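Local coordinates for protein triosephosphate isomerase (Trichomonas vaginalis, PDB 4O4V) that probably catalyses the interconversion of D-glyceraldehyde 3-phosphate and dihydroxyacetone phosphate in glycolysis and gluconeogenesis, working as a homodimeric TIM barrel, at residues K113-E117 with N118-I122; A135-A138 with S139-V142; P151-A155 with G156-D160; G211-K214 with P215-N219. All coordinates share one frame; numbering follows the deposited sequence.

Contact 1 (K113-E117 with N118-I122); sequences KFALE and NGMKI
Asn118 folds back over the last turn of the helix and lays its amide on one face of the Phe114 ring. ND2 sits 3.3 Å above the ring plane, nearer the rim at CE1 than the middle, with amide and ring planes 44° apart. Phe114 presents that face because CG is anti to the backbone N (chi1 -176°).

Further round the turn the bumps and hollows are apolar. The methyl of Ala115 is a small knob that meets two partners, Met120 CB at 3.8 Å and Ile122 CG2 at 3.9 Å. Beside it the fork of Leu116 divides its work: CD1 touches Ile122 CD1 at 3.9 Å, the two side chains crossing at about a right angle, while CD2 rests against Met120 O. Val79 of helix 79-83 packs on Phe114 and Asn118, and Ile153 lies on Leu116.

Polar bonds hold the amide where it lies. ND2 donates to Phe114 O at 2.9 Å, almost straight at 166°, and the oxygen is close to the amide plane, which fixes the rotation. A water also accepts from ND2 and donates to Glu117 OE2; Glu117 OE1 takes Lys113 NZ at 2.9 Å in a salt bridge, through its syn lone pair.

The chain leaves the helix through Gly119, whose positive phi suits a glycine. Gly119 N bonds to Leu116 O at 3.1 Å, and Met120 N reaches back to Ala115 O at 3.0 Å. This pair makes the Schellman motif that ends helix 105-117 and turns the chain into strand 121-126, an alpha-to-beta connection of the TIM barrel.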
loop_
_atom_site.group_PDB
_atom_site.type_symbol
_atom_site.label_atom_id
_atom_site.label_comp_id
_atom_site.label_asym_id
_atom_site.label_seq_id
_atom_site.Cartn_x
_atom_site.Cartn_y
_atom_site.Cartn_z
ATOM N N LYS A 113 -8.720 -12.112 -10.087
ATOM C CA LYS A 113 -10.080 -12.613 -10.009
ATOM C C LYS A 113 -10.951 -11.643 -9.215
ATOM O O LYS A 113 -12.067 -11.309 -9.646
ATOM C CB LYS A 113 -10.083 -13.982 -9.356
ATOM C CG LYS A 113 -11.471 -14.621 -9.218
ATOM C CD LYS A 113 -11.395 -16.044 -8.655
ATOM C CE LYS A 113 -12.757 -16.747 -8.560
ATOM N NZ LYS A 113 -13.627 -16.125 -7.561
ATOM N N PHE A 114 -10.485 -11.223 -8.045
ATOM C CA PHE A 114 -11.275 -10.356 -7.179
ATOM C C PHE A 114 -11.532 -9.009 -7.837
ATOM O O PHE A 114 -12.663 -8.515 -7.822
ATOM C CB PHE A 114 -10.594 -10.178 -5.825
ATOM C CG PHE A 114 -11.406 -9.379 -4.871
ATOM C CD1 PHE A 114 -12.485 -9.931 -4.265
ATOM C CD2 PHE A 114 -11.090 -8.044 -4.603
ATOM C CE1 PHE A 114 -13.275 -9.184 -3.410
ATOM C CE2 PHE A 114 -11.869 -7.317 -3.745
ATOM C CZ PHE A 114 -12.953 -7.883 -3.165
ATOM N N ALA A 115 -10.508 -8.432 -8.459
ATOM C CA ALA A 115 -10.684 -7.134 -9.117
ATOM C C ALA A 115 -11.722 -7.233 -10.253
ATOM O O ALA A 115 -12.663 -6.422 -10.336
ATOM C CB ALA A 115 -9.367 -6.622 -9.631
ATOM N N LEU A 116 -11.557 -8.230 -11.118
ATOM C CA LEU A 116 -12.444 -8.383 -12.282
ATOM C C LEU A 116 -13.866 -8.684 -11.854
ATOM O O LEU A 116 -14.820 -8.101 -12.409
ATOM C CB LEU A 116 -11.913 -9.450 -13.225
ATOM C CG LEU A 116 -10.642 -9.048 -13.965
ATOM C CD1 LEU A 116 -9.970 -10.258 -14.547
ATOM C CD2 LEU A 116 -10.906 -7.986 -15.025
ATOM N N GLU A 117 -14.051 -9.560 -10.864
ATOM C CA GLU A 117 -15.411 -9.905 -10.488
ATOM C C GLU A 117 -16.097 -8.749 -9.795
ATOM O O GLU A 117 -17.336 -8.733 -9.713
ATOM C CB GLU A 117 -15.456 -11.237 -9.721
ATOM C CG GLU A 117 -15.012 -11.150 -8.356
ATOM C CD GLU A 117 -14.662 -12.507 -7.723
ATOM O OE1 GLU A 117 -14.753 -13.570 -8.374
ATOM O OE2 GLU A 117 -14.265 -12.485 -6.548
ATOM N N ASN A 118 -15.347 -7.751 -9.338
ATOM C CA ASN A 118 -15.897 -6.550 -8.709
ATOM C C ASN A 118 -15.881 -5.326 -9.621
ATOM O O ASN A 118 -15.990 -4.199 -9.159
ATOM C CB ASN A 118 -15.170 -6.266 -7.388
ATOM C CG ASN A 118 -15.607 -7.193 -6.290
ATOM O OD1 ASN A 118 -16.575 -6.883 -5.578
ATOM N ND2 ASN A 118 -14.971 -8.339 -6.151
ATOM N N GLY A 119 -15.744 -5.556 -10.918
ATOM C CA GLY A 119 -15.948 -4.517 -11.914
ATOM C C GLY A 119 -14.760 -3.631 -12.250
ATOM O O GLY A 119 -14.949 -2.588 -12.861
ATOM N N MET A 120 -13.553 -4.026 -11.839
ATOM C CA MET A 120 -12.315 -3.390 -12.261
ATOM C C MET A 120 -11.880 -3.902 -13.597
ATOM O O MET A 120 -12.245 -4.984 -14.055
ATOM C CB MET A 120 -11.193 -3.695 -11.298
ATOM C CG MET A 120 -11.478 -3.230 -9.916
ATOM S SD MET A 120 -11.604 -1.445 -9.745
ATOM C CE MET A 120 -9.955 -0.845 -10.080
ATOM N N LYS A 121 -11.018 -3.107 -14.190
ATOM C CA LYS A 121 -10.185 -3.514 -15.299
ATOM C C LYS A 121 -8.751 -3.584 -14.829
ATOM O O LYS A 121 -8.366 -2.825 -13.925
ATOM C CB LYS A 121 -10.309 -2.503 -16.437
ATOM C CG LYS A 121 -11.736 -2.325 -16.943
ATOM C CD LYS A 121 -11.817 -1.255 -18.032
ATOM C CE LYS A 121 -13.244 -1.087 -18.577
ATOM N NZ LYS A 121 -13.216 -0.271 -19.811
ATOM N N ILE A 122 -7.952 -4.485 -15.411
ATOM C CA ILE A 122 -6.624 -4.740 -14.920
ATOM C C ILE A 122 -5.566 -4.635 -15.990
ATOM O O ILE A 122 -5.804 -5.015 -17.157
ATOM C CB ILE A 122 -6.503 -6.115 -14.204
ATOM C CG1 ILE A 122 -6.660 -7.310 -15.140
ATOM C CG2 ILE A 122 -7.501 -6.201 -13.047
ATOM C CD1 ILE A 122 -6.443 -8.683 -14.479
HETATM O O HOH W 1 -15.934 -10.933 -5.027
#

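Contact 2 (A135-A138 with S139-V142); sequences AGKA and SEFV. With NA (sodium ion), chain C.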
loop_
_atom_site.group_PDB
_atom_site.type_symbol
_atom_site.label_atom_id
_atom_site.label_comp_id
_atom_site.label_asym_id
_atom_site.label_seq_id
_atom_site.Cartn_x
_atom_site.Cartn_y
_atom_site.Cartn_z
ATOM N N ALA A 135 19.305 -18.407 -20.653
ATOM C CA ALA A 135 19.126 -19.839 -20.842
ATOM C C ALA A 135 18.282 -20.138 -22.063
ATOM O O ALA A 135 18.141 -21.287 -22.424
ATOM C CB ALA A 135 18.488 -20.458 -19.593
ATOM N N GLY A 136 17.701 -19.139 -22.702
ATOM C CA GLY A 136 16.820 -19.405 -23.830
ATOM C C GLY A 136 15.467 -19.917 -23.401
ATOM O O GLY A 136 14.804 -20.641 -24.184
ATOM N N LYS A 137 15.041 -19.570 -22.197
ATOM C CA LYS A 137 13.794 -20.078 -21.629
ATOM C C LYS A 137 12.819 -18.974 -21.293
ATOM O O LYS A 137 11.954 -19.127 -20.427
ATOM C CB LYS A 137 14.108 -20.947 -20.389
ATOM C CG LYS A 137 14.931 -22.197 -20.686
ATOM C CD LYS A 137 14.096 -23.233 -21.417
ATOM C CE LYS A 137 14.900 -24.461 -21.708
ATOM N NZ LYS A 137 14.083 -25.478 -22.411
ATOM N N ALA A 138 12.927 -17.839 -21.972
ATOM C CA ALA A 138 12.016 -16.732 -21.723
ATOM C C ALA A 138 10.548 -17.091 -21.963
ATOM O O ALA A 138 9.661 -16.770 -21.165
ATOM C CB ALA A 138 12.409 -15.554 -22.592
ATOM N N SER A 139 10.273 -17.777 -23.055
ATOM C CA SER A 139 8.887 -18.078 -23.374
ATOM C C SER A 139 8.272 -19.092 -22.419
ATOM O O SER A 139 7.077 -19.034 -22.111
ATOM C CB SER A 139 8.737 -18.516 -24.825
ATOM O OG SER A 139 9.347 -19.768 -25.049
ATOM N N GLU A 140 9.072 -20.028 -21.934
ATOM C CA GLU A 140 8.604 -20.945 -20.911
ATOM C C GLU A 140 8.269 -20.212 -19.614
ATOM O O GLU A 140 7.264 -20.511 -18.959
ATOM C CB GLU A 140 9.644 -22.047 -20.641
ATOM C CG GLU A 140 9.783 -23.082 -21.737
ATOM C CD GLU A 140 10.673 -22.667 -22.901
ATOM O OE1 GLU A 140 11.200 -21.534 -22.938
ATOM O OE2 GLU A 140 10.856 -23.518 -23.804
ATOM N N PHE A 141 9.124 -19.277 -19.206
ATOM C CA PHE A 141 8.897 -18.575 -17.964
ATOM C C PHE A 141 7.620 -17.719 -18.064
ATOM O O PHE A 141 6.787 -17.712 -17.160
ATOM C CB PHE A 141 10.087 -17.689 -17.602
ATOM C CG PHE A 141 9.942 -17.019 -16.282
ATOM C CD1 PHE A 141 10.347 -17.677 -15.121
ATOM C CD2 PHE A 141 9.372 -15.756 -16.167
ATOM C CE1 PHE A 141 10.184 -17.077 -13.891
ATOM C CE2 PHE A 141 9.219 -15.148 -14.941
ATOM C CZ PHE A 141 9.630 -15.809 -13.789
ATOM N N VAL A 142 7.499 -16.949 -19.146
ATOM C CA VAL A 142 6.341 -16.078 -19.337
ATOM C C VAL A 142 5.077 -16.917 -19.507
ATOM O O VAL A 142 4.020 -16.587 -18.943
ATOM C CB VAL A 142 6.594 -15.120 -20.487
ATOM C CG1 VAL A 142 5.317 -14.404 -20.891
ATOM C CG2 VAL A 142 7.687 -14.128 -20.140
HETATM NA NA NA C . 14.422 -21.984 -25.985
HETATM O O HOH W 2 13.383 -24.118 -25.007
HETATM O O HOH W 3 12.335 -20.909 -25.287
HETATM O O HOH W 4 16.062 -23.015 -25.237
#
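Lys137 and Glu140 run obliquely across one another, the lysine methylene CD lying 3.7 Å from Glu140 OE1. Both chains bend at chi2 (-72° and 82°), and the bend in Glu140 brings its carboxylate back over the start of the helix, where OE1 comes within 3.2 Å of Lys137 CA. The charged ends do not quite meet: Lys137 NZ is 4.0 Å from Glu140 OE2, too far apart for a salt bridge. A water fills the step instead, accepting from Lys137 NZ and donating to Glu140 OE2.

That water also binds the sodium ion, as does a second one that donates to Glu140 OE1 at 2.7 Å. Gly136 O coordinates the metal directly at 2.3 Å, so the carboxylate belongs to the second shell, holding two of the ligand waters through one oxygen each. Its negative charge probably favours the cation here.

On the inner side, Ala138 and Val142 pack on Met185 of helix 179-197. Phe141 N bonds to Lys137 O at 3.1 Å, and Val142 N to Ala138 O at 3.0 Å, opening the regular helical pattern. Gly136, with positive phi, closes helix 130-134 in a Schellman motif, and Lys137 stands at the N-cap position of helix 138-149: a short helix-to-helix connection with a sodium ion at its outer side.

Contact 3 (P151-A155 with G156-D160); sequences PAIPA and GKWDD
Ile153 presses its CG2 methyl onto the indole face of Trp158, a CH-pi contact centred 3.6 Å from the middle of the five-membered ring and only 8° off its normal. CG1, beside the backbone N (chi1 -51°), carries the other branch over the six-membered ring, 3.7 Å from CZ2. The branched side chain thus covers both rings of the indole from one face, crossing the tryptophan at about a right angle.

Next to this pair, Pro154 and Lys157 meet through carbon: Pro154 CB lies 3.8 Å from Lys157 CG, where the lysine chain starts its bend at chi2. Behind both contacts is a type II beta turn from Pro154 to Lys157, closed by Lys157 N donating to Pro154 O at 3.1 Å. Gly156 occupies its third position with positive phi, a conformation that by itself calls for glycine because the carbonyl of Ala155 lies so close. The turn sets Lys157 beside the proline ring and swings Trp158 back over Ile153.

Outside the turn, Ile201 and Lys204 of helix 199-204 touch Trp158, while Leu116 of helix 105-117 touches Ile153 and Pro154. The loop runs from the end of helix 138-149 to strand 161-165, with helices 105-117 and 199-204 touching it.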
loop_
_atom_site.group_PDB
_atom_site.type_symbol
_atom_site.label_atom_id
_atom_site.label_comp_id
_atom_site.label_asym_id
_atom_site.label_seq_id
_atom_site.Cartn_x
_atom_site.Cartn_y
_atom_site.Cartn_z
ATOM N N PRO A 151 -6.716 -18.897 -15.470
ATOM C CA PRO A 151 -7.895 -19.422 -14.762
ATOM C C PRO A 151 -8.523 -18.418 -13.793
ATOM O O PRO A 151 -9.633 -18.631 -13.319
ATOM C CB PRO A 151 -7.354 -20.625 -13.962
ATOM C CG PRO A 151 -5.931 -20.820 -14.396
ATOM C CD PRO A 151 -5.481 -19.660 -15.197
ATOM N N ALA A 152 -7.812 -17.342 -13.481
ATOM C CA ALA A 152 -8.346 -16.289 -12.621
ATOM C C ALA A 152 -9.363 -15.412 -13.334
ATOM O O ALA A 152 -10.194 -14.780 -12.686
ATOM C CB ALA A 152 -7.233 -15.434 -12.068
ATOM N N ILE A 153 -9.308 -15.352 -14.666
ATOM C CA ILE A 153 -10.153 -14.422 -15.396
ATOM C C ILE A 153 -11.580 -14.954 -15.410
ATOM O O ILE A 153 -11.860 -16.013 -16.008
ATOM C CB ILE A 153 -9.637 -14.198 -16.839
ATOM C CG1 ILE A 153 -8.140 -13.837 -16.852
ATOM C CG2 ILE A 153 -10.508 -13.180 -17.536
ATOM C CD1 ILE A 153 -7.735 -12.717 -15.897
ATOM N N PRO A 154 -12.552 -14.263 -14.788
ATOM C CA PRO A 154 -13.921 -14.809 -14.799
ATOM C C PRO A 154 -14.504 -14.825 -16.174
ATOM O O PRO A 154 -14.090 -14.094 -17.081
ATOM C CB PRO A 154 -14.704 -13.844 -13.895
ATOM C CG PRO A 154 -13.667 -13.122 -13.100
ATOM C CD PRO A 154 -12.453 -13.047 -13.978
ATOM N N ALA A 155 -15.493 -15.698 -16.324
ATOM C CA ALA A 155 -16.227 -15.820 -17.571
ATOM C C ALA A 155 -16.696 -14.444 -18.011
ATOM O O ALA A 155 -17.282 -13.684 -17.231
ATOM C CB ALA A 155 -17.424 -16.753 -17.387
ATOM N N GLY A 156 -16.403 -14.090 -19.251
ATOM C CA GLY A 156 -16.896 -12.826 -19.770
ATOM C C GLY A 156 -16.067 -11.589 -19.476
ATOM O O GLY A 156 -16.509 -10.492 -19.811
ATOM N N LYS A 157 -14.895 -11.740 -18.857
ATOM C CA LYS A 157 -14.127 -10.592 -18.400
ATOM C C LYS A 157 -12.876 -10.286 -19.210
ATOM O O LYS A 157 -12.139 -9.367 -18.848
ATOM C CB LYS A 157 -13.754 -10.783 -16.925
ATOM C CG LYS A 157 -14.901 -10.658 -15.957
ATOM C CD LYS A 157 -15.421 -9.256 -15.912
ATOM C CE LYS A 157 -16.459 -9.084 -14.832
ATOM N NZ LYS A 157 -16.763 -7.648 -14.638
ATOM N N TRP A 158 -12.648 -10.978 -20.335
ATOM C CA TRP A 158 -11.421 -10.706 -21.081
ATOM C C TRP A 158 -11.381 -9.320 -21.725
ATOM O O TRP A 158 -10.307 -8.810 -22.008
ATOM C CB TRP A 158 -11.143 -11.787 -22.120
ATOM C CG TRP A 158 -10.533 -13.037 -21.520
ATOM C CD1 TRP A 158 -11.195 -14.199 -21.189
ATOM C CD2 TRP A 158 -9.166 -13.245 -21.217
ATOM N NE1 TRP A 158 -10.287 -15.106 -20.678
ATOM C CE2 TRP A 158 -9.042 -14.550 -20.694
ATOM C CE3 TRP A 158 -8.025 -12.461 -21.344
ATOM C CZ2 TRP A 158 -7.827 -15.073 -20.299
ATOM C CZ3 TRP A 158 -6.828 -12.977 -20.957
ATOM C CH2 TRP A 158 -6.732 -14.297 -20.451
ATOM N N ASP A 159 -12.532 -8.705 -21.940
ATOM C CA ASP A 159 -12.602 -7.328 -22.415
ATOM C C ASP A 159 -11.975 -6.352 -21.440
ATOM O O ASP A 159 -11.608 -5.256 -21.844
ATOM C CB ASP A 159 -14.060 -6.867 -22.667
ATOM C CG ASP A 159 -14.720 -7.532 -23.844
ATOM O OD1 ASP A 159 -14.042 -7.954 -24.791
ATOM O OD2 ASP A 159 -15.965 -7.588 -23.826
ATOM N N ASP A 160 -11.810 -6.762 -20.183
ATOM C CA ASP A 160 -11.318 -5.916 -19.097
ATOM C C ASP A 160 -9.898 -6.261 -18.663
ATOM O O ASP A 160 -9.462 -5.812 -17.608
ATOM C CB ASP A 160 -12.305 -6.031 -17.945
ATOM C CG ASP A 160 -13.625 -5.345 -18.236
ATOM O OD1 ASP A 160 -13.763 -4.607 -19.230
ATOM O OD2 ASP A 160 -14.543 -5.553 -17.430
#

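Contact 4 (G211-K214 with P215-N219); sequences GSVK and PNNCN
Lys214 O receives two backbone donors from the chain ahead: Asn217 N at 3.1 Å, and Cys218 N, a weak bond bent to 125°. They close the turn between strand 207-209 and helix 218-222, one of the beta-to-alpha loops of the TIM barrel. The loops at this end of the strands carry the active site in triosephosphate isomerases.

Asn217 ties the turn a second time, now with its side chain. CG stands between the backbone N and the carbonyl carbon (chi1 69°), which directs the amide back over the incoming chain rather than onto the helix that follows. OD1 accepts from Lys214 N at 2.9 Å, and ND2 donates to Ser212 O at 3.0 Å, both bonds nearly straight at 169°. With Ser212 O close to the amide plane, the two bonds fix the amide's rotation and match it to the backbone two residues apart. Although Asn217 stands at the N-cap, its amide is spent on the incoming chain and does not cap the helix.

On the buried side, Val213 CG1 touches Cys218 CB at 4.1 Å, and both residues rest on Ile244 of helix 240-246. Cys218 CB also packs against Lys214 O.

Toward the surface, Lys214 and Asn216 run alongside each other outward. The lysine chain bends at chi3, bringing CE to 3.7 Å from Asn216 OD1. One water bridges their ends, accepting from Lys214 NZ at 2.7 Å and from Asn216 ND2 at 3.0 Å.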
loop_
_atom_site.group_PDB
_atom_site.type_symbol
_atom_site.label_atom_id
_atom_site.label_comp_id
_atom_site.label_asym_id
_atom_site.label_seq_id
_atom_site.Cartn_x
_atom_site.Cartn_y
_atom_site.Cartn_z
ATOM N N GLY A 211 8.958 -2.303 -21.068
ATOM C CA GLY A 211 10.361 -1.986 -20.862
ATOM C C GLY A 211 10.583 -0.496 -20.984
ATOM O O GLY A 211 9.642 0.297 -20.816
ATOM N N SER A 212 11.800 -0.060 -21.248
ATOM C CA SER A 212 12.124 1.360 -21.328
ATOM C C SER A 212 11.518 1.960 -22.589
ATOM O O SER A 212 11.852 1.576 -23.715
ATOM C CB SER A 212 13.628 1.561 -21.329
ATOM O OG SER A 212 13.886 2.956 -21.504
ATOM N N VAL A 213 10.586 2.884 -22.388
ATOM C CA VAL A 213 9.887 3.561 -23.480
ATOM C C VAL A 213 10.087 5.056 -23.325
ATOM O O VAL A 213 9.749 5.619 -22.276
ATOM C CB VAL A 213 8.386 3.200 -23.510
ATOM C CG1 VAL A 213 7.687 3.828 -24.715
ATOM C CG2 VAL A 213 8.206 1.686 -23.539
ATOM N N LYS A 214 10.607 5.694 -24.363
ATOM C CA LYS A 214 10.944 7.104 -24.351
ATOM C C LYS A 214 10.529 7.710 -25.678
ATOM O O LYS A 214 10.239 6.993 -26.632
ATOM C CB LYS A 214 12.449 7.309 -24.142
ATOM C CG LYS A 214 12.957 6.710 -22.831
ATOM C CD LYS A 214 14.318 7.180 -22.439
ATOM C CE LYS A 214 15.323 6.586 -23.348
ATOM N NZ LYS A 214 16.702 6.947 -22.881
ATOM N N PRO A 215 10.555 9.040 -25.780
ATOM C CA PRO A 215 10.239 9.645 -27.074
ATOM C C PRO A 215 11.165 9.153 -28.196
ATOM O O PRO A 215 10.730 9.117 -29.353
ATOM C CB PRO A 215 10.409 11.134 -26.793
ATOM C CG PRO A 215 9.990 11.248 -25.339
ATOM C CD PRO A 215 10.615 10.037 -24.696
ATOM N N ASN A 216 12.398 8.756 -27.899
ATOM C CA ASN A 216 13.309 8.336 -28.968
ATOM C C ASN A 216 13.136 6.902 -29.458
ATOM O O ASN A 216 13.763 6.539 -30.450
ATOM C CB ASN A 216 14.782 8.574 -28.588
ATOM C CG ASN A 216 15.292 7.649 -27.492
ATOM O OD1 ASN A 216 14.551 6.902 -26.902
ATOM N ND2 ASN A 216 16.611 7.711 -27.227
ATOM N N ASN A 217 12.299 6.084 -28.833
ATOM C CA ASN A 217 12.063 4.719 -29.315
ATOM C C ASN A 217 10.603 4.356 -29.440
ATOM O O ASN A 217 10.290 3.264 -29.916
ATOM C CB ASN A 217 12.828 3.664 -28.504
ATOM C CG ASN A 217 12.329 3.495 -27.115
ATOM O OD1 ASN A 217 11.438 4.190 -26.681
ATOM N ND2 ASN A 217 12.871 2.512 -26.411
ATOM N N CYS A 218 9.670 5.236 -29.067
ATOM C CA CYS A 218 8.286 4.811 -29.014
ATOM C C CYS A 218 7.682 4.575 -30.390
ATOM O O CYS A 218 6.831 3.707 -30.550
ATOM C CB CYS A 218 7.434 5.820 -28.235
ATOM S SG CYS A 218 7.518 7.540 -28.806
ATOM N N ASN A 219 8.087 5.339 -31.388
ATOM C CA ASN A 219 7.468 5.180 -32.691
ATOM C C ASN A 219 7.801 3.838 -33.353
ATOM O O ASN A 219 6.917 3.176 -33.934
ATOM C CB ASN A 219 7.845 6.335 -33.620
ATOM C CG ASN A 219 7.275 7.660 -33.174
ATOM O OD1 ASN A 219 6.401 7.708 -32.308
ATOM N ND2 ASN A 219 7.740 8.759 -33.790
HETATM O O HOH W 5 18.194 6.411 -25.013
#

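How the contacts relate
Contacts 1 and 3 are neighbours, their centres about 9 Å apart. Ile122 N lies 3.0 Å from Asp160 O, a probable hydrogen bond where adjacent barrel strands begin, and Leu116 CD1 packs 3.6 Å from Ile153 CD1; Lys157 NZ adds a weak bond to Leu116 O. Contact 4, about 30 Å from both by centres, is the one in a beta-to-alpha loop, at the barrel end that carries the active site in this family; contacts 1 and 3 lie at the other end. Contact 2 stands on the periphery, its centre 24 to 28 Å from the others. A second sodium ion, bound by Ala222, Cys224, Val227 and Ser251, lies about 11 Å from the Cys218 side chain.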